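Local coordinates for predicted acetamidase/formamidase (Thermoanaerobacter tengcongensis, PDB 3TKK), which is predicted to hydrolyse carbon-nitrogen bonds of linear amides, such as acetamide or formamide, and carries bound zinc and calcium ions, at residues Lys80-Ile84 with Ile163-Ala167; Val86-Leu92 with Ser110-Lys116. All coordinates share one frame; numbering follows the deposited sequence.

Interaction 1: Lys80-Ile84 with Ile163-Ala167; sequences KIKKI and IAEGA
A type II beta turn, Ala164 to Ala167, docks against the bulged strand 76-86 and illustrates how a turn can pair with a strand just before the chain enters the next strand of the sheet. Two backbone bonds grip Ile81 from the turn: its N reaches Ala167 O at 2.9 Å, and its O receives Gly166 N at 2.8 Å. Gly166 occupies the third position of the turn with a positive phi of 98°, the conformation in which type II turns commonly carry glycine. The turn closes on itself through Ala167 N to Ala164 O, and that same oxygen rests against Ile81 CB at 3.5 Å.

The third bond uses a side chain in place of backbone. Glu165 places CG beside its own N (chi1 -67°) and then runs extended across the strand, so that OE1 accepts Ile84 N at 2.9 Å through its anti lone pair. On the way CG passes 4.1 Å from Ile84 CG1. OE1 also lies 3.6 Å from Lys83 CG, but Lys83 NZ stays 6.8 Å from OE1, and the carboxylate oxygen is held by a backbone N-H instead of by this lysine. On the apolar side of the contact, Ile84 CD1 touches Ala164 CA at 3.9 Å, while Ile81 CG1 approaches Ile163 CG2.

Lys82 and Lys83 form a classic beta bulge opposite Leu206 of strand 203-212, both bonding to it by backbone. Lys82 NZ is salt-bridged to Glu31 and Glu208. Ile134 of strand 133-138 packs on Ile81, Ile84 and Ile163, and the turn leads directly into strand 168-172, the next neighbour of strand 76-86 in the mixed sheet.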
ATOM      1  N   LYS A  80     -11.286 -19.556  -8.314  1.00 21.81           N
ATOM      2  CA  LYS A  80     -11.839 -19.285  -6.997  1.00 22.22           C
ATOM      3  C   LYS A  80     -10.990 -20.068  -5.989  1.00 21.84           C
ATOM      4  O   LYS A  80     -11.000 -21.346  -6.019  1.00 22.22           O
ATOM      5  CB  LYS A  80     -13.312 -19.750  -6.988  1.00 23.61           C
ATOM      6  CG  LYS A  80     -14.002 -19.449  -5.664  1.00 30.87           C
ATOM      7  CD  LYS A  80     -15.533 -19.886  -5.669  1.00 39.17           C
ATOM      8  CE  LYS A  80     -16.402 -19.134  -6.680  1.00 44.28           C
ATOM      9  NZ  LYS A  80     -15.980 -19.523  -8.066  1.00 46.88           N
ATOM     10  N   ILE A  81     -10.327 -19.343  -5.046  1.00 21.26           N
ATOM     11  CA  ILE A  81      -9.562 -19.954  -3.945  1.00 21.07           C
ATOM     12  C   ILE A  81     -10.553 -20.259  -2.763  1.00 22.19           C
ATOM     13  O   ILE A  81     -10.990 -19.336  -2.051  1.00 22.45           O
ATOM     14  CB  ILE A  81      -8.484 -19.022  -3.458  1.00 20.94           C
ATOM     15  CG1 ILE A  81      -7.613 -18.518  -4.671  1.00 19.28           C
ATOM     16  CG2 ILE A  81      -7.588 -19.820  -2.423  1.00 20.09           C
ATOM     17  CD1 ILE A  81      -7.144 -19.701  -5.487  1.00 21.08           C
ATOM     18  N   LYS A  82     -10.854 -21.525  -2.558  1.00 22.93           N
ATOM     19  CA  LYS A  82     -11.835 -21.909  -1.529  1.00 26.00           C
ATOM     20  C   LYS A  82     -11.164 -22.234  -0.234  1.00 24.33           C
ATOM     21  O   LYS A  82     -11.632 -21.833   0.775  1.00 31.76           O
ATOM     22  CB  LYS A  82     -12.648 -23.063  -2.079  1.00 25.22           C
ATOM     23  CG  LYS A  82     -13.489 -22.611  -3.324  1.00 27.33           C
ATOM     24  CD  LYS A  82     -14.560 -23.654  -3.543  1.00 35.32           C
ATOM     25  CE  LYS A  82     -15.215 -23.494  -4.915  1.00 40.11           C
ATOM     26  NZ  LYS A  82     -16.376 -24.482  -4.983  1.00 38.82           N
ATOM     27  N   LYS A  83     -10.098 -22.994  -0.231  1.00 23.82           N
ATOM     28  CA  LYS A  83      -9.412 -23.307   1.007  1.00 24.81           C
ATOM     29  C   LYS A  83      -7.942 -23.362   0.836  1.00 25.33           C
ATOM     30  O   LYS A  83      -7.473 -23.866  -0.176  1.00 22.48           O
ATOM     31  CB  LYS A  83      -9.766 -24.694   1.469  1.00 29.34           C
ATOM     32  CG  LYS A  83     -10.767 -24.700   2.526  1.00 36.74           C
ATOM     33  CD  LYS A  83     -10.619 -26.036   3.185  1.00 43.09           C
ATOM     34  CE  LYS A  83     -10.929 -27.176   2.158  1.00 43.68           C
ATOM     35  NZ  LYS A  83     -12.298 -27.784   2.545  1.00 46.58           N
ATOM     36  N   ILE A  84      -7.203 -22.964   1.850  1.00 22.82           N
ATOM     37  CA  ILE A  84      -5.746 -23.167   1.774  1.00 26.02           C
ATOM     38  C   ILE A  84      -5.329 -23.899   3.069  1.00 26.99           C
ATOM     39  O   ILE A  84      -5.565 -23.363   4.165  1.00 31.44           O
ATOM     40  CB  ILE A  84      -5.027 -21.820   1.708  1.00 22.76           C
ATOM     41  CG1 ILE A  84      -5.397 -21.067   0.446  1.00 23.22           C
ATOM     42  CG2 ILE A  84      -3.491 -21.871   1.696  1.00 21.33           C
ATOM     43  CD1 ILE A  84      -4.618 -19.707   0.388  1.00 19.38           C
ATOM     44  N   ILE A 163      -4.464 -12.942  -2.280  1.00 16.98           N
ATOM     45  CA  ILE A 163      -4.785 -14.251  -2.835  1.00 17.21           C
ATOM     46  C   ILE A 163      -4.841 -15.257  -1.724  1.00 20.38           C
ATOM     47  O   ILE A 163      -3.822 -15.850  -1.434  1.00 22.54           O
ATOM     48  CB  ILE A 163      -3.723 -14.582  -3.983  1.00 18.50           C
ATOM     49  CG1 ILE A 163      -3.818 -13.403  -4.962  1.00 16.55           C
ATOM     50  CG2 ILE A 163      -4.107 -15.999  -4.655  1.00 17.02           C
ATOM     51  CD1 ILE A 163      -2.771 -13.500  -6.376  1.00 16.24           C
ATOM     52  N   ALA A 164      -6.029 -15.466  -1.172  1.00 18.36           N
ATOM     53  CA  ALA A 164      -6.286 -16.246   0.084  1.00 19.23           C
ATOM     54  C   ALA A 164      -7.655 -16.840  -0.045  1.00 19.98           C
ATOM     55  O   ALA A 164      -8.338 -16.539  -1.001  1.00 20.14           O
ATOM     56  CB  ALA A 164      -6.241 -15.198   1.309  1.00 19.21           C
ATOM     57  N   GLU A 165      -8.144 -17.597   0.958  1.00 20.88           N
ATOM     58  CA  GLU A 165      -9.414 -18.150   0.852  1.00 23.31           C
ATOM     59  C   GLU A 165     -10.391 -17.048   0.643  1.00 22.28           C
ATOM     60  O   GLU A 165     -10.246 -16.049   1.325  1.00 22.19           O
ATOM     61  CB  GLU A 165      -9.706 -18.868   2.242  1.00 23.02           C
ATOM     62  CG  GLU A 165      -8.796 -20.070   2.456  1.00 22.90           C
ATOM     63  CD  GLU A 165      -9.304 -20.883   3.705  1.00 24.32           C
ATOM     64  OE1 GLU A 165      -8.921 -22.012   3.949  1.00 24.71           O
ATOM     65  OE2 GLU A 165     -10.107 -20.332   4.421  1.00 28.06           O
ATOM     66  N   GLY A 166     -11.450 -17.253  -0.173  1.00 22.90           N
ATOM     67  CA  GLY A 166     -12.528 -16.268  -0.280  1.00 23.60           C
ATOM     68  C   GLY A 166     -12.179 -15.451  -1.563  1.00 24.25           C
ATOM     69  O   GLY A 166     -12.995 -14.702  -2.057  1.00 25.92           O
ATOM     70  N   ALA A 167     -10.978 -15.524  -2.032  1.00 21.54           N
ATOM     71  CA  ALA A 167     -10.676 -14.633  -3.202  1.00 20.90           C
ATOM     72  C   ALA A 167     -10.856 -15.305  -4.547  1.00 22.31           C
ATOM     73  O   ALA A 167     -10.807 -16.539  -4.604  1.00 23.70           O
ATOM     74  CB  ALA A 167      -9.354 -14.111  -3.065  1.00 19.85           C
TER

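Interaction 2: Val86-Leu92 with Ser110-Lys116; sequences VAEKGVL and SKVVDIK
Ile115 reaches back over the partner segment, its CG1 beside the backbone N (chi1 -64°) and its chain extended beyond, which carries CD1 across the main chain at Gly90. CD1 comes within 3.9 Å of Gly90 N, over a residue with no side chain to meet it, and it also approaches Ala87 O. The CG2 branch points to Val86 instead, at 4.5 Å from Val86 CG2.

On that same face Leu92 and Val113 meet at about a right angle, Leu92 CD1 against Val113 CG1 at 4.0 Å. The other branch of Val113, CG2, leans over Gly90 O at 3.5 Å. On the face bearing Lys89, Val91 and Val112, Val91 and Val112 touch through their CG2 methyls at 4.2 Å, while Val91 CG1 turns to Ser110 CB.

These orientations follow from an antiparallel ladder, the axes at 157°. Gly90 with Val113 and Leu92 with Lys111 are hydrogen-bonded pairs, each closed by two backbone bonds; Lys89-Asp114 and Val91-Val112 are non-hydrogen-bonded. Beyond the regular pairs Ile115 N still finds Glu88 O at 2.8 Å, though it comes from 50° above the carbonyl plane. Glu88 OE1 and Lys116 NZ, whose side chains cross obliquely at the exposed end, make a long salt bridge of 3.7 Å. A water lies beside both groups, but it sits implausibly close to OE1, so bridging through it is doubtful.

Chemically, then, the contact is held mainly by five backbone bonds and apolar branches, and the long Glu88-Lys116 pair, at the exposed end, probably adds little. Leu92 also packs on Ile269 of the second subunit, and Val91 is backbone-bonded to the zinc ligand Glu200, which makes it a second-shell residue consistent with a part in positioning that ligand.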
ATOM      1  N   VAL A  86      -2.017 -25.280   5.307  1.00 23.83           N
ATOM      2  CA  VAL A  86      -0.576 -25.122   5.267  1.00 23.31           C
ATOM      3  C   VAL A  86       0.033 -26.229   6.194  1.00 26.04           C
ATOM      4  O   VAL A  86      -0.550 -26.660   7.153  1.00 27.45           O
ATOM      5  CB  VAL A  86      -0.071 -23.717   5.671  1.00 22.59           C
ATOM      6  CG1 VAL A  86      -0.740 -22.624   4.714  1.00 21.51           C
ATOM      7  CG2 VAL A  86      -0.356 -23.471   7.206  1.00 23.56           C
ATOM      8  N   ALA A  87       1.251 -26.658   5.869  1.00 27.41           N
ATOM      9  CA  ALA A  87       1.971 -27.605   6.713  1.00 25.69           C
ATOM     10  C   ALA A  87       2.241 -27.056   8.126  1.00 29.40           C
ATOM     11  O   ALA A  87       2.120 -25.835   8.361  1.00 29.42           O
ATOM     12  CB  ALA A  87       3.161 -28.115   6.097  1.00 29.60           C
ATOM     13  N   GLU A  88       2.564 -27.953   9.061  1.00 27.80           N
ATOM     14  CA  GLU A  88       2.799 -27.562  10.482  1.00 32.76           C
ATOM     15  C   GLU A  88       4.184 -26.987  10.758  1.00 31.96           C
ATOM     16  O   GLU A  88       4.518 -26.658  11.899  1.00 33.96           O
ATOM     17  CB  GLU A  88       2.476 -28.755  11.431  1.00 34.09           C
ATOM     18  CG  GLU A  88       3.179 -29.884  10.985  1.00 39.13           C
ATOM     19  CD  GLU A  88       2.931 -31.135  11.821  1.00 45.15           C
ATOM     20  OE1 GLU A  88       3.459 -31.197  12.969  1.00 49.42           O
ATOM     21  OE2 GLU A  88       2.227 -32.037  11.307  1.00 44.16           O
ATOM     22  N   LYS A  89       5.009 -26.876   9.740  1.00 27.71           N
ATOM     23  CA  LYS A  89       6.202 -26.062   9.921  1.00 32.86           C
ATOM     24  C   LYS A  89       6.450 -25.176   8.700  1.00 28.93           C
ATOM     25  O   LYS A  89       5.858 -25.426   7.673  1.00 28.18           O
ATOM     26  CB  LYS A  89       7.428 -26.893  10.166  1.00 38.34           C
ATOM     27  CG  LYS A  89       8.090 -27.389   8.931  1.00 40.92           C
ATOM     28  CD  LYS A  89       8.859 -28.669   9.376  1.00 46.82           C
ATOM     29  CE  LYS A  89       8.903 -29.667   8.207  1.00 48.74           C
ATOM     30  NZ  LYS A  89       9.757 -29.116   7.143  1.00 48.92           N
ATOM     31  N   GLY A  90       7.226 -24.089   8.856  1.00 25.69           N
ATOM     32  CA  GLY A  90       7.560 -23.239   7.686  1.00 27.76           C
ATOM     33  C   GLY A  90       8.953 -22.664   7.826  1.00 24.97           C
ATOM     34  O   GLY A  90       9.601 -22.876   8.835  1.00 27.47           O
ATOM     35  N   VAL A  91       9.415 -21.923   6.848  1.00 22.94           N
ATOM     36  CA  VAL A  91      10.773 -21.450   6.931  1.00 23.42           C
ATOM     37  C   VAL A  91      10.767 -19.971   6.649  1.00 23.19           C
ATOM     38  O   VAL A  91      10.009 -19.532   5.763  1.00 21.24           O
ATOM     39  CB  VAL A  91      11.560 -22.112   5.807  1.00 26.98           C
ATOM     40  CG1 VAL A  91      13.036 -21.684   5.849  1.00 29.41           C
ATOM     41  CG2 VAL A  91      11.433 -23.727   5.984  1.00 29.02           C
ATOM     42  N   LEU A  92      11.619 -19.221   7.371  1.00 22.96           N
ATOM     43  CA  LEU A  92      11.819 -17.819   7.176  1.00 21.93           C
ATOM     44  C   LEU A  92      13.257 -17.758   6.666  1.00 24.58           C
ATOM     45  O   LEU A  92      14.147 -18.477   7.237  1.00 25.71           O
ATOM     46  CB  LEU A  92      11.757 -17.069   8.532  1.00 22.39           C
ATOM     47  CG  LEU A  92      10.304 -17.097   8.942  1.00 25.58           C
ATOM     48  CD1 LEU A  92      10.160 -16.832  10.375  1.00 24.32           C
ATOM     49  CD2 LEU A  92       9.658 -15.985   8.077  1.00 25.66           C
ATOM     50  N   SER A 110      18.371 -18.623   7.672  1.00 28.62           N
ATOM     51  CA  SER A 110      17.016 -19.211   7.665  1.00 29.35           C
ATOM     52  C   SER A 110      16.636 -19.685   9.053  1.00 32.09           C
ATOM     53  O   SER A 110      17.493 -19.999   9.869  1.00 33.31           O
ATOM     54  CB  SER A 110      16.921 -20.432   6.748  1.00 32.31           C
ATOM     55  OG  SER A 110      17.792 -21.443   7.204  1.00 37.78           O
ATOM     56  N   LYS A 111      15.333 -19.738   9.328  1.00 31.27           N
ATOM     57  CA  LYS A 111      14.843 -20.229  10.580  1.00 31.50           C
ATOM     58  C   LYS A 111      13.633 -21.064  10.285  1.00 32.54           C
ATOM     59  O   LYS A 111      12.667 -20.573   9.630  1.00 27.49           O
ATOM     60  CB  LYS A 111      14.326 -19.078  11.414  1.00 31.82           C
ATOM     61  CG  LYS A 111      13.912 -19.522  12.838  1.00 35.02           C
ATOM     62  CD  LYS A 111      13.490 -18.288  13.573  1.00 38.02           C
ATOM     63  CE  LYS A 111      13.923 -18.516  14.995  1.00 43.10           C
ATOM     64  NZ  LYS A 111      13.756 -19.998  15.284  1.00 43.80           N
ATOM     65  N   VAL A 112      13.617 -22.283  10.809  1.00 30.45           N
ATOM     66  CA  VAL A 112      12.424 -23.118  10.604  1.00 31.65           C
ATOM     67  C   VAL A 112      11.544 -22.843  11.813  1.00 29.96           C
ATOM     68  O   VAL A 112      12.062 -22.846  12.899  1.00 29.34           O
ATOM     69  CB  VAL A 112      12.817 -24.622  10.619  1.00 33.58           C
ATOM     70  CG1 VAL A 112      11.592 -25.555  10.731  1.00 32.49           C
ATOM     71  CG2 VAL A 112      13.612 -24.954   9.364  1.00 33.36           C
ATOM     72  N   VAL A 113      10.256 -22.568  11.618  1.00 28.26           N
ATOM     73  CA  VAL A 113       9.324 -22.317  12.716  1.00 27.60           C
ATOM     74  C   VAL A 113       8.184 -23.335  12.740  1.00 30.38           C
ATOM     75  O   VAL A 113       7.695 -23.755  11.697  1.00 31.96           O
ATOM     76  CB  VAL A 113       8.710 -20.925  12.607  1.00 26.41           C
ATOM     77  CG1 VAL A 113       9.802 -19.929  12.870  1.00 26.33           C
ATOM     78  CG2 VAL A 113       8.247 -20.619  11.154  1.00 27.80           C
ATOM     79  N   ASP A 114       7.726 -23.667  13.938  1.00 32.85           N
ATOM     80  CA  ASP A 114       6.519 -24.436  14.121  1.00 34.05           C
ATOM     81  C   ASP A 114       5.294 -23.572  13.826  1.00 30.06           C
ATOM     82  O   ASP A 114       5.297 -22.352  14.013  1.00 28.94           O
ATOM     83  CB  ASP A 114       6.506 -25.022  15.535  1.00 39.85           C
ATOM     84  CG  ASP A 114       7.601 -25.994  15.728  1.00 42.69           C
ATOM     85  OD1 ASP A 114       7.982 -26.694  14.755  1.00 44.86           O
ATOM     86  OD2 ASP A 114       8.136 -25.986  16.835  1.00 49.35           O
ATOM     87  N   ILE A 115       4.326 -24.208  13.183  1.00 28.68           N
ATOM     88  CA  ILE A 115       3.014 -23.614  12.995  1.00 28.12           C
ATOM     89  C   ILE A 115       2.114 -24.518  13.819  1.00 29.73           C
ATOM     90  O   ILE A 115       2.091 -25.745  13.573  1.00 30.42           O
ATOM     91  CB  ILE A 115       2.611 -23.556  11.505  1.00 28.13           C
ATOM     92  CG1 ILE A 115       3.610 -22.629  10.826  1.00 25.39           C
ATOM     93  CG2 ILE A 115       1.149 -23.015  11.391  1.00 28.88           C
ATOM     94  CD1 ILE A 115       3.671 -22.534   9.352  1.00 26.20           C
ATOM     95  N   LYS A 116       1.476 -23.947  14.826  1.00 30.51           N
ATOM     96  CA  LYS A 116       0.590 -24.706  15.700  1.00 32.28           C
ATOM     97  C   LYS A 116      -0.564 -23.918  16.247  1.00 32.66           C
ATOM     98  O   LYS A 116      -0.433 -22.755  16.527  1.00 32.11           O
ATOM     99  CB  LYS A 116       1.365 -25.170  16.897  1.00 38.62           C
ATOM    100  CG  LYS A 116       2.668 -25.734  16.566  1.00 43.55           C
ATOM    101  CD  LYS A 116       2.848 -27.066  17.049  1.00 46.52           C
ATOM    102  CE  LYS A 116       2.517 -27.979  15.880  1.00 47.41           C
ATOM    103  NZ  LYS A 116       3.132 -29.360  16.117  1.00 50.49           N
TER
HETATM  104  O   HOH W   1       4.057 -32.047  15.180  1.00 20.26           O

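Along the chain, 80-84 comes first, then 86-92, 110-116 and finally 163-167, so both segments of interaction 2 lie between the two of interaction 1. Their centres are 21 Å apart, and beyond adjoining in sequence the two contacts do not touch. Interaction 1 lies at the large mixed sheet, closer to the centre of the molecule (about 11 Å, against about 20 Å); interaction 2 belongs to a peripheral antiparallel sheet that begins where strand 76-86 ends. Both lie nearer to metal ligands than to the ions: the Ile84 side chain is about 8 Å from that of His186, the Val91 side chain about 4 Å from that of Glu200. One continuous run thus connects the two sheets near the metal ligands.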